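Local coordinates for protein putative isochorismatase (Bordetella bronchiseptica, PDB 3UAO) that catalyses the hydrolysis of maleamate to maleate and ammonia, a step in the bacterial degradation of nicotinate (vitamin B3), at residues 97-102 / 111-116; 50-55 / 68-73; 28-33 / 209-214. One frame throughout, in Å; residues are numbered along the deposited sequence.

Contact 1 (97-102 / 111-116)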
loop_
_atom_site.group_PDB
_atom_site.type_symbol
_atom_site.label_atom_id
_atom_site.label_comp_id
_atom_site.label_asym_id
_atom_site.label_seq_id
_atom_site.Cartn_x
_atom_site.Cartn_y
_atom_site.Cartn_z
ATOM N N ASP A 97 6.359 19.369 -12.257
ATOM C CA ASP A 97 7.077 20.348 -13.099
ATOM C C ASP A 97 8.433 20.770 -12.520
ATOM O O ASP A 97 9.417 20.867 -13.264
ATOM C CB ASP A 97 6.208 21.598 -13.350
ATOM C CG ASP A 97 5.091 21.358 -14.375
ATOM O OD1 ASP A 97 4.969 20.230 -14.918
ATOM O OD2 ASP A 97 4.327 22.323 -14.653
ATOM N N ASP A 98 8.490 20.969 -11.208
ATOM C CA ASP A 98 9.746 21.335 -10.536
ATOM C C ASP A 98 10.597 20.137 -10.024
ATOM O O ASP A 98 11.480 20.320 -9.181
ATOM C CB ASP A 98 9.464 22.354 -9.389
ATOM C CG ASP A 98 8.638 21.764 -8.233
ATOM O OD1 ASP A 98 8.196 20.597 -8.335
ATOM O OD2 ASP A 98 8.427 22.488 -7.227
ATOM N N ASP A 99 10.322 18.922 -10.514
ATOM C CA ASP A 99 11.011 17.718 -10.025
ATOM C C ASP A 99 10.816 17.446 -8.514
ATOM O O ASP A 99 11.653 16.787 -7.904
ATOM C CB ASP A 99 12.528 17.817 -10.304
ATOM C CG ASP A 99 12.858 18.323 -11.714
ATOM O OD1 ASP A 99 11.990 18.210 -12.599
ATOM O OD2 ASP A 99 14.006 18.796 -11.928
ATOM N N ALA A 100 9.742 17.979 -7.912
ATOM C CA ALA A 100 9.482 17.836 -6.456
ATOM C C ALA A 100 9.435 16.382 -6.023
ATOM O O ALA A 100 9.953 16.001 -4.987
ATOM C CB ALA A 100 8.174 18.485 -6.086
ATOM N N ASP A 101 8.796 15.575 -6.849
ATOM C CA ASP A 101 8.678 14.151 -6.595
ATOM C C ASP A 101 9.725 13.302 -7.324
ATOM O O ASP A 101 9.483 12.138 -7.549
ATOM C CB ASP A 101 7.264 13.682 -6.962
ATOM C CG ASP A 101 6.875 14.024 -8.369
ATOM O OD1 ASP A 101 7.601 14.760 -9.070
ATOM O OD2 ASP A 101 5.793 13.589 -8.761
ATOM N N GLY A 102 10.861 13.909 -7.698
ATOM C CA GLY A 102 12.009 13.210 -8.311
ATOM C C GLY A 102 12.436 12.097 -7.350
ATOM O O GLY A 102 12.492 12.323 -6.140
ATOM N N GLY A 111 15.545 10.353 -17.870
ATOM C CA GLY A 111 14.601 10.947 -18.809
ATOM C C GLY A 111 13.126 10.849 -18.443
ATOM O O GLY A 111 12.288 11.529 -19.033
ATOM N N MET A 112 12.808 9.982 -17.492
ATOM C CA MET A 112 11.454 9.861 -16.959
ATOM C C MET A 112 11.070 11.103 -16.222
ATOM O O MET A 112 9.918 11.370 -16.032
ATOM C CB MET A 112 11.371 8.741 -15.952
ATOM C CG MET A 112 11.778 7.381 -16.464
ATOM S SD MET A 112 10.506 6.605 -17.459
ATOM C CE MET A 112 11.089 7.036 -19.099
ATOM N N LEU A 113 12.063 11.850 -15.774
ATOM C CA LEU A 113 11.849 13.043 -15.011
ATOM C C LEU A 113 11.341 14.156 -15.889
ATOM O O LEU A 113 10.929 15.171 -15.372
ATOM C CB LEU A 113 13.177 13.477 -14.376
ATOM C CG LEU A 113 13.116 14.516 -13.280
ATOM C CD1 LEU A 113 12.351 13.911 -12.105
ATOM C CD2 LEU A 113 14.535 14.946 -12.908
ATOM N N THR A 114 11.412 13.983 -17.206
ATOM C CA THR A 114 10.952 14.989 -18.155
ATOM C C THR A 114 9.512 14.739 -18.533
ATOM O O THR A 114 8.927 15.544 -19.222
ATOM C CB THR A 114 11.780 14.952 -19.437
ATOM O OG1 THR A 114 11.417 13.801 -20.205
ATOM C CG2 THR A 114 13.295 14.919 -19.118
ATOM N N LEU A 115 8.951 13.614 -18.079
ATOM C CA LEU A 115 7.532 13.284 -18.266
ATOM C C LEU A 115 6.599 14.101 -17.360
ATOM O O LEU A 115 6.145 13.632 -16.332
ATOM C CB LEU A 115 7.298 11.785 -18.074
ATOM C CG LEU A 115 7.982 10.949 -19.168
ATOM C CD1 LEU A 115 7.753 9.426 -19.011
ATOM C CD2 LEU A 115 7.566 11.437 -20.606
ATOM N N LYS A 116 6.296 15.324 -17.780
ATOM C CA LYS A 116 5.550 16.261 -16.976
ATOM C C LYS A 116 4.100 16.268 -17.462
ATOM O O LYS A 116 3.774 15.699 -18.499
ATOM C CB LYS A 116 6.187 17.633 -17.056
ATOM C CG LYS A 116 7.708 17.633 -16.871
ATOM C CD LYS A 116 8.132 17.072 -15.537
ATOM C CE LYS A 116 9.465 17.677 -15.051
ATOM N NZ LYS A 116 9.865 17.079 -13.749
#
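Lys-116 reaches across to Asp-99 and ties together two loops that follow strand 87-93 of a Rossmann-like parallel sheet: a type I beta turn from Asp-99 to Gly-102 faces a 3-10 segment ending at Thr-114. The lysine chain bends at chi2 (-60°) and crosses the Asp-99 side chain at about a right angle. Its NZ lies almost in line with the C-O bond of Asp-99 OD1, 2.7 Å away, in a hydrogen-bonded salt bridge. The ammonium is also held from its own side, because NZ gives a second bond of 2.7 Å to Leu-113 O at a C=O...N angle of 167°. Ala-96 O takes a third, and three acceptors would fix the rotation of the group. Leu-113 crosses Asp-99 almost perpendicularly and divides its methyls: CD2 lies 4.0 Å from Asp-99 CG, whereas CD1 touches Gly-102 CA at 3.9 Å. The turn itself faces a second subunit: Trp-153 NE1 and Gly-133 N, both of that neighbouring subunit, bond Ala-100 O and Asp-98 OD2 respectively. Asp-97 meets the lysine much nearer its root. At 5.9 Å from Lys-116 NZ, Asp-97 OD1 makes no direct ion pair, though its charge may add to the field felt by the ammonium; the close approach is instead OD1 to Lys-116 CB at 3.6 Å.

Contact 2 (50-55 / 68-73)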
loop_
_atom_site.group_PDB
_atom_site.type_symbol
_atom_site.label_atom_id
_atom_site.label_comp_id
_atom_site.label_asym_id
_atom_site.label_seq_id
_atom_site.Cartn_x
_atom_site.Cartn_y
_atom_site.Cartn_z
ATOM N N VAL A 50 -0.933 0.226 -20.028
ATOM C CA VAL A 50 0.096 0.925 -19.249
ATOM C C VAL A 50 1.084 1.736 -20.091
ATOM O O VAL A 50 1.770 1.203 -20.926
ATOM C CB VAL A 50 0.765 0.022 -18.101
ATOM C CG1 VAL A 50 0.085 -1.315 -17.969
ATOM C CG2 VAL A 50 2.217 -0.098 -18.233
ATOM N N ASP A 51 1.070 3.045 -19.888
ATOM C CA ASP A 51 2.065 3.969 -20.428
ATOM C C ASP A 51 2.238 4.015 -21.936
ATOM O O ASP A 51 3.321 4.323 -22.433
ATOM C CB ASP A 51 3.435 3.709 -19.783
ATOM C CG ASP A 51 3.423 3.926 -18.318
ATOM O OD1 ASP A 51 2.458 4.532 -17.809
ATOM O OD2 ASP A 51 4.378 3.461 -17.672
ATOM N N PHE A 52 1.190 3.753 -22.683
ATOM C CA PHE A 52 1.263 3.973 -24.123
ATOM C C PHE A 52 1.175 5.468 -24.416
ATOM O O PHE A 52 0.147 5.950 -24.891
ATOM C CB PHE A 52 0.178 3.189 -24.861
ATOM C CG PHE A 52 0.592 1.804 -25.241
ATOM C CD1 PHE A 52 1.931 1.463 -25.322
ATOM C CD2 PHE A 52 -0.368 0.850 -25.572
ATOM C CE1 PHE A 52 2.290 0.201 -25.724
ATOM C CE2 PHE A 52 -0.009 -0.394 -25.979
ATOM C CZ PHE A 52 1.306 -0.729 -26.062
ATOM N N VAL A 53 2.278 6.175 -24.132
ATOM C CA VAL A 53 2.331 7.635 -24.193
ATOM C C VAL A 53 3.315 8.038 -25.281
ATOM O O VAL A 53 4.194 7.255 -25.629
ATOM C CB VAL A 53 2.693 8.263 -22.813
ATOM C CG1 VAL A 53 1.675 7.845 -21.766
ATOM C CG2 VAL A 53 4.082 7.885 -22.366
ATOM N N ASN A 54 3.155 9.237 -25.844
ATOM C CA ASN A 54 3.926 9.656 -27.042
ATOM C C ASN A 54 5.454 9.386 -26.922
ATOM O O ASN A 54 6.111 9.047 -27.902
ATOM C CB ASN A 54 3.693 11.153 -27.363
ATOM C CG ASN A 54 2.254 11.477 -27.787
ATOM O OD1 ASN A 54 1.620 12.416 -27.273
ATOM N ND2 ASN A 54 1.736 10.709 -28.721
ATOM N N GLY A 55 6.011 9.550 -25.730
ATOM C CA GLY A 55 7.432 9.377 -25.527
ATOM C C GLY A 55 7.898 7.933 -25.613
ATOM O O GLY A 55 9.050 7.671 -25.950
ATOM N N ALA A 68 5.384 0.345 -31.360
ATOM C CA ALA A 68 4.434 0.936 -32.334
ATOM C C ALA A 68 3.364 -0.071 -32.752
ATOM O O ALA A 68 2.172 0.276 -32.818
ATOM C CB ALA A 68 5.149 1.473 -33.559
ATOM N N ALA A 69 3.804 -1.310 -33.003
ATOM C CA ALA A 69 2.941 -2.441 -33.350
ATOM C C ALA A 69 2.005 -2.810 -32.219
ATOM O O ALA A 69 0.810 -3.036 -32.431
ATOM C CB ALA A 69 3.788 -3.646 -33.702
ATOM N N ALA A 70 2.550 -2.889 -31.013
ATOM C CA ALA A 70 1.711 -3.125 -29.816
ATOM C C ALA A 70 0.610 -2.082 -29.612
ATOM O O ALA A 70 -0.488 -2.433 -29.220
ATOM C CB ALA A 70 2.570 -3.240 -28.569
ATOM N N ILE A 71 0.901 -0.809 -29.861
ATOM C CA ILE A 71 -0.075 0.247 -29.634
ATOM C C ILE A 71 -1.292 0.045 -30.520
ATOM O O ILE A 71 -2.417 -0.009 -30.048
ATOM C CB ILE A 71 0.553 1.645 -29.846
ATOM C CG1 ILE A 71 1.376 2.027 -28.614
ATOM C CG2 ILE A 71 -0.492 2.735 -30.124
ATOM C CD1 ILE A 71 2.293 3.191 -28.863
ATOM N N GLU A 72 -1.052 -0.105 -31.806
ATOM C CA GLU A 72 -2.127 -0.350 -32.758
ATOM C C GLU A 72 -2.961 -1.588 -32.525
ATOM O O GLU A 72 -4.185 -1.540 -32.727
ATOM C CB GLU A 72 -1.559 -0.473 -34.166
ATOM C CG GLU A 72 -1.197 0.831 -34.719
ATOM C CD GLU A 72 -2.380 1.743 -34.785
ATOM O OE1 GLU A 72 -3.483 1.279 -35.242
ATOM O OE2 GLU A 72 -2.166 2.911 -34.363
ATOM N N THR A 73 -2.307 -2.709 -32.190
ATOM C CA THR A 73 -3.048 -3.932 -31.932
ATOM C C THR A 73 -4.002 -3.673 -30.751
ATOM O O THR A 73 -5.176 -4.054 -30.799
ATOM C CB THR A 73 -2.122 -5.132 -31.682
ATOM O OG1 THR A 73 -1.236 -5.306 -32.798
ATOM C CG2 THR A 73 -2.932 -6.392 -31.494
#
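Ile-71 lays its CG1 over the ring of Phe-52, joining the loop after strand 45-50 to helix 67-84 within the beta-alpha-beta crossover that leads on to strand 87-93. CG1 sits 3.4 Å from the centroid of the Phe-52 ring, almost straight above it and 10° from the perpendicular, a CH-pi contact centred on one face. The first torsion of Ile-71 (chi1 -79°) sets CG1 beside the backbone N, and from there it meets the ring, with CD1 continuing to 4.0 Å from Phe-52 CD1. Ala-70 adds its CB obliquely, 3.8 Å from Phe-52 CZ.

Farther out, Leu-128 and Ala-167 also pack on the phenylalanine, and Gln-127 on Ile-71. Phe-52 is the centre of an inverse gamma turn and directly follows Asp-51, whose OD2 forms a salt bridge with Lys-139 and whose OD1 bonds Ser-91 OG. This pairing is consistent with the Asp-Lys-Cys triad of the isochorismatase-like hydrolases, with Cys-172 as the probable nucleophile. On the helix, Ala-69 O receives Thr-73 N and Thr-73 OG1 from opposite faces of its carbonyl plane, the hydroxyl oxygen at 3.1 Å and 36° out of that plane.

Contact 3 (28-33 / 209-214)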
loop_
_atom_site.group_PDB
_atom_site.type_symbol
_atom_site.label_atom_id
_atom_site.label_comp_id
_atom_site.label_asym_id
_atom_site.label_seq_id
_atom_site.Cartn_x
_atom_site.Cartn_y
_atom_site.Cartn_z
ATOM N N GLY A 28 14.066 -26.991 -17.461
ATOM C CA GLY A 28 13.177 -28.124 -17.195
ATOM C C GLY A 28 12.579 -28.077 -15.791
ATOM O O GLY A 28 11.460 -28.575 -15.560
ATOM N N SER A 29 13.335 -27.492 -14.861
ATOM C CA SER A 29 12.883 -27.193 -13.498
ATOM C C SER A 29 11.488 -26.540 -13.384
ATOM O O SER A 29 10.736 -26.808 -12.443
ATOM C CB SER A 29 13.884 -26.257 -12.822
ATOM O OG SER A 29 13.802 -24.948 -13.354
ATOM N N TYR A 30 11.157 -25.672 -14.324
ATOM C CA TYR A 30 9.835 -25.046 -14.320
ATOM C C TYR A 30 8.680 -26.039 -14.393
ATOM O O TYR A 30 7.764 -25.965 -13.592
ATOM C CB TYR A 30 9.706 -24.007 -15.441
ATOM C CG TYR A 30 10.513 -22.761 -15.213
ATOM C CD1 TYR A 30 9.963 -21.678 -14.533
ATOM C CD2 TYR A 30 11.827 -22.660 -15.659
ATOM C CE1 TYR A 30 10.673 -20.481 -14.340
ATOM C CE2 TYR A 30 12.568 -21.480 -15.440
ATOM C CZ TYR A 30 11.976 -20.390 -14.786
ATOM O OH TYR A 30 12.712 -19.266 -14.565
ATOM N N GLU A 31 8.699 -26.956 -15.343
ATOM C CA GLU A 31 7.603 -27.926 -15.436
ATOM C C GLU A 31 7.658 -28.903 -14.247
ATOM O O GLU A 31 6.615 -29.237 -13.693
ATOM C CB GLU A 31 7.582 -28.619 -16.822
ATOM C CG GLU A 31 6.244 -29.372 -17.302
ATOM C CD GLU A 31 4.888 -28.527 -17.329
ATOM O OE1 GLU A 31 4.887 -27.255 -17.464
ATOM O OE2 GLU A 31 3.793 -29.174 -17.226
ATOM N N ARG A 32 8.850 -29.331 -13.839
ATOM C CA ARG A 32 9.003 -30.205 -12.674
ATOM C C ARG A 32 8.411 -29.645 -11.391
ATOM O O ARG A 32 7.772 -30.346 -10.625
ATOM C CB ARG A 32 10.475 -30.500 -12.384
ATOM C CG ARG A 32 11.005 -31.767 -13.011
ATOM C CD ARG A 32 12.369 -32.178 -12.423
ATOM N NE ARG A 32 13.499 -31.409 -12.973
ATOM C CZ ARG A 32 14.126 -30.403 -12.355
ATOM N NH1 ARG A 32 13.753 -29.965 -11.136
ATOM N NH2 ARG A 32 15.144 -29.814 -12.975
ATOM N N GLN A 33 8.659 -28.371 -11.141
ATOM C CA GLN A 33 8.263 -27.764 -9.880
ATOM C C GLN A 33 6.886 -27.163 -9.963
ATOM O O GLN A 33 6.419 -26.572 -9.011
ATOM C CB GLN A 33 9.269 -26.708 -9.476
ATOM C CG GLN A 33 10.617 -27.266 -9.204
ATOM C CD GLN A 33 11.588 -26.177 -8.973
ATOM O OE1 GLN A 33 11.245 -24.998 -9.101
ATOM N NE2 GLN A 33 12.814 -26.543 -8.655
ATOM N N MET A 209 6.480 -14.031 -16.854
ATOM C CA MET A 209 5.080 -13.770 -16.566
ATOM C C MET A 209 4.193 -14.981 -16.811
ATOM O O MET A 209 3.410 -15.373 -15.935
ATOM C CB MET A 209 4.612 -12.556 -17.345
ATOM C CG MET A 209 5.088 -11.240 -16.693
ATOM S SD MET A 209 4.265 -9.858 -17.440
ATOM C CE MET A 209 5.284 -9.478 -18.886
ATOM N N ARG A 210 4.326 -15.601 -17.975
ATOM C CA ARG A 210 3.673 -16.886 -18.247
ATOM C C ARG A 210 3.950 -17.949 -17.175
ATOM O O ARG A 210 3.120 -18.776 -16.880
ATOM C CB ARG A 210 4.208 -17.420 -19.566
ATOM C CG ARG A 210 3.390 -18.493 -20.266
ATOM C CD ARG A 210 3.993 -18.788 -21.669
ATOM N NE ARG A 210 5.411 -19.269 -21.685
ATOM C CZ ARG A 210 5.827 -20.549 -21.550
ATOM N NH1 ARG A 210 4.965 -21.559 -21.345
ATOM N NH2 ARG A 210 7.129 -20.829 -21.618
ATOM N N GLN A 211 5.138 -17.934 -16.583
ATOM C CA GLN A 211 5.542 -19.043 -15.740
ATOM C C GLN A 211 4.972 -18.870 -14.369
ATOM O O GLN A 211 4.720 -19.832 -13.691
ATOM C CB GLN A 211 7.037 -19.122 -15.702
ATOM C CG GLN A 211 7.646 -20.480 -15.777
ATOM C CD GLN A 211 7.244 -21.348 -16.962
ATOM O OE1 GLN A 211 7.306 -20.931 -18.117
ATOM N NE2 GLN A 211 6.855 -22.589 -16.668
ATOM N N LYS A 212 4.696 -17.627 -13.984
ATOM C CA LYS A 212 4.508 -17.260 -12.586
ATOM C C LYS A 212 3.329 -16.326 -12.242
ATOM O O LYS A 212 2.847 -16.329 -11.110
ATOM C CB LYS A 212 5.798 -16.583 -12.125
ATOM C CG LYS A 212 7.045 -17.492 -12.023
ATOM C CD LYS A 212 8.311 -16.633 -11.907
ATOM C CE LYS A 212 9.595 -17.450 -11.822
ATOM N NZ LYS A 212 10.810 -16.605 -11.678
ATOM N N TYR A 213 2.877 -15.510 -13.169
ATOM C CA TYR A 213 2.136 -14.315 -12.805
ATOM C C TYR A 213 0.859 -14.026 -13.572
ATOM O O TYR A 213 0.066 -13.193 -13.120
ATOM C CB TYR A 213 3.022 -13.097 -12.989
ATOM C CG TYR A 213 4.291 -13.104 -12.200
ATOM C CD1 TYR A 213 4.298 -13.463 -10.871
ATOM C CD2 TYR A 213 5.472 -12.717 -12.772
ATOM C CE1 TYR A 213 5.458 -13.483 -10.156
ATOM C CE2 TYR A 213 6.634 -12.719 -12.053
ATOM C CZ TYR A 213 6.628 -13.090 -10.738
ATOM O OH TYR A 213 7.804 -13.089 -9.980
ATOM N N ALA A 214 0.656 -14.648 -14.728
ATOM C CA ALA A 214 -0.463 -14.235 -15.600
ATOM C C ALA A 214 -0.865 -15.303 -16.577
ATOM O O ALA A 214 -0.099 -16.209 -16.887
ATOM C CB ALA A 214 -0.119 -12.965 -16.361
#
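Gln-211 and Lys-212 receive the ring of Tyr-30, which the short N-terminal helix 28-32 extends toward the end of helix 199-212. Ahead of them, Met-209 turns to the body of the domain, packing on Val-177 and Val-189, while its O accepts from Lys-212 N at 3.2 Å and Tyr-213 N at 2.8 Å. Gln-211 is next to meet the tyrosine. Its CG is modelled too close to the ring to be trusted, which leaves the details of this side chain doubtful; as modelled, a bend at chi2 (55°) folds the amide back beside the root of the aromatic side chain, near Tyr-30 CB.

Lys-212 follows, its outer chain fully stretched, and its CE lies at the ring edge, 4.1 Å from Tyr-30 CE1. Its NZ makes a weak hydrogen bond to Ser-170 O of a third subunit, and the side chain lies about 3 Å from a bound acetate ion, probably from the crystallisation liquor. The CB of Lys-212 also rests over the ring of Tyr-213, 3.5 Å above its plane. Ala-214 then leads into strand 215-217. Tyr-30 OH is buried without a partner in the model, while Phe-207 and Phe-35 meet its ring edge-to-face. With Pro-201 of the third subunit also against Tyr-30, this is an N-terminal arm packed on the C-terminal part of helix 199-212 of a Rossmann-like alpha/beta domain, at a subunit interface.

The three contacts show how one alpha/beta domain combines a contact near the middle of the chain with two farther out at subunit interfaces. Contact 2 lies about 10 Å from the chain's centre and includes in its first segment Asp-51, probably catalytic. Contacts 1 and 3 each lie about 21 Å out, on opposite sides of the centre, with 37 Å between their own centres, and face different neighbouring subunits. Contacts 1 and 2 follow in series, their nearest atoms about 5 Å apart; contact 3 closes a loop enclosing both, its nearest atoms about 10 Å from contact 2. Across the interface, Tyr-213 packs on Gly-171 of the third subunit, next in sequence to Cys-172, found as S-hydroxycysteine in this crystal.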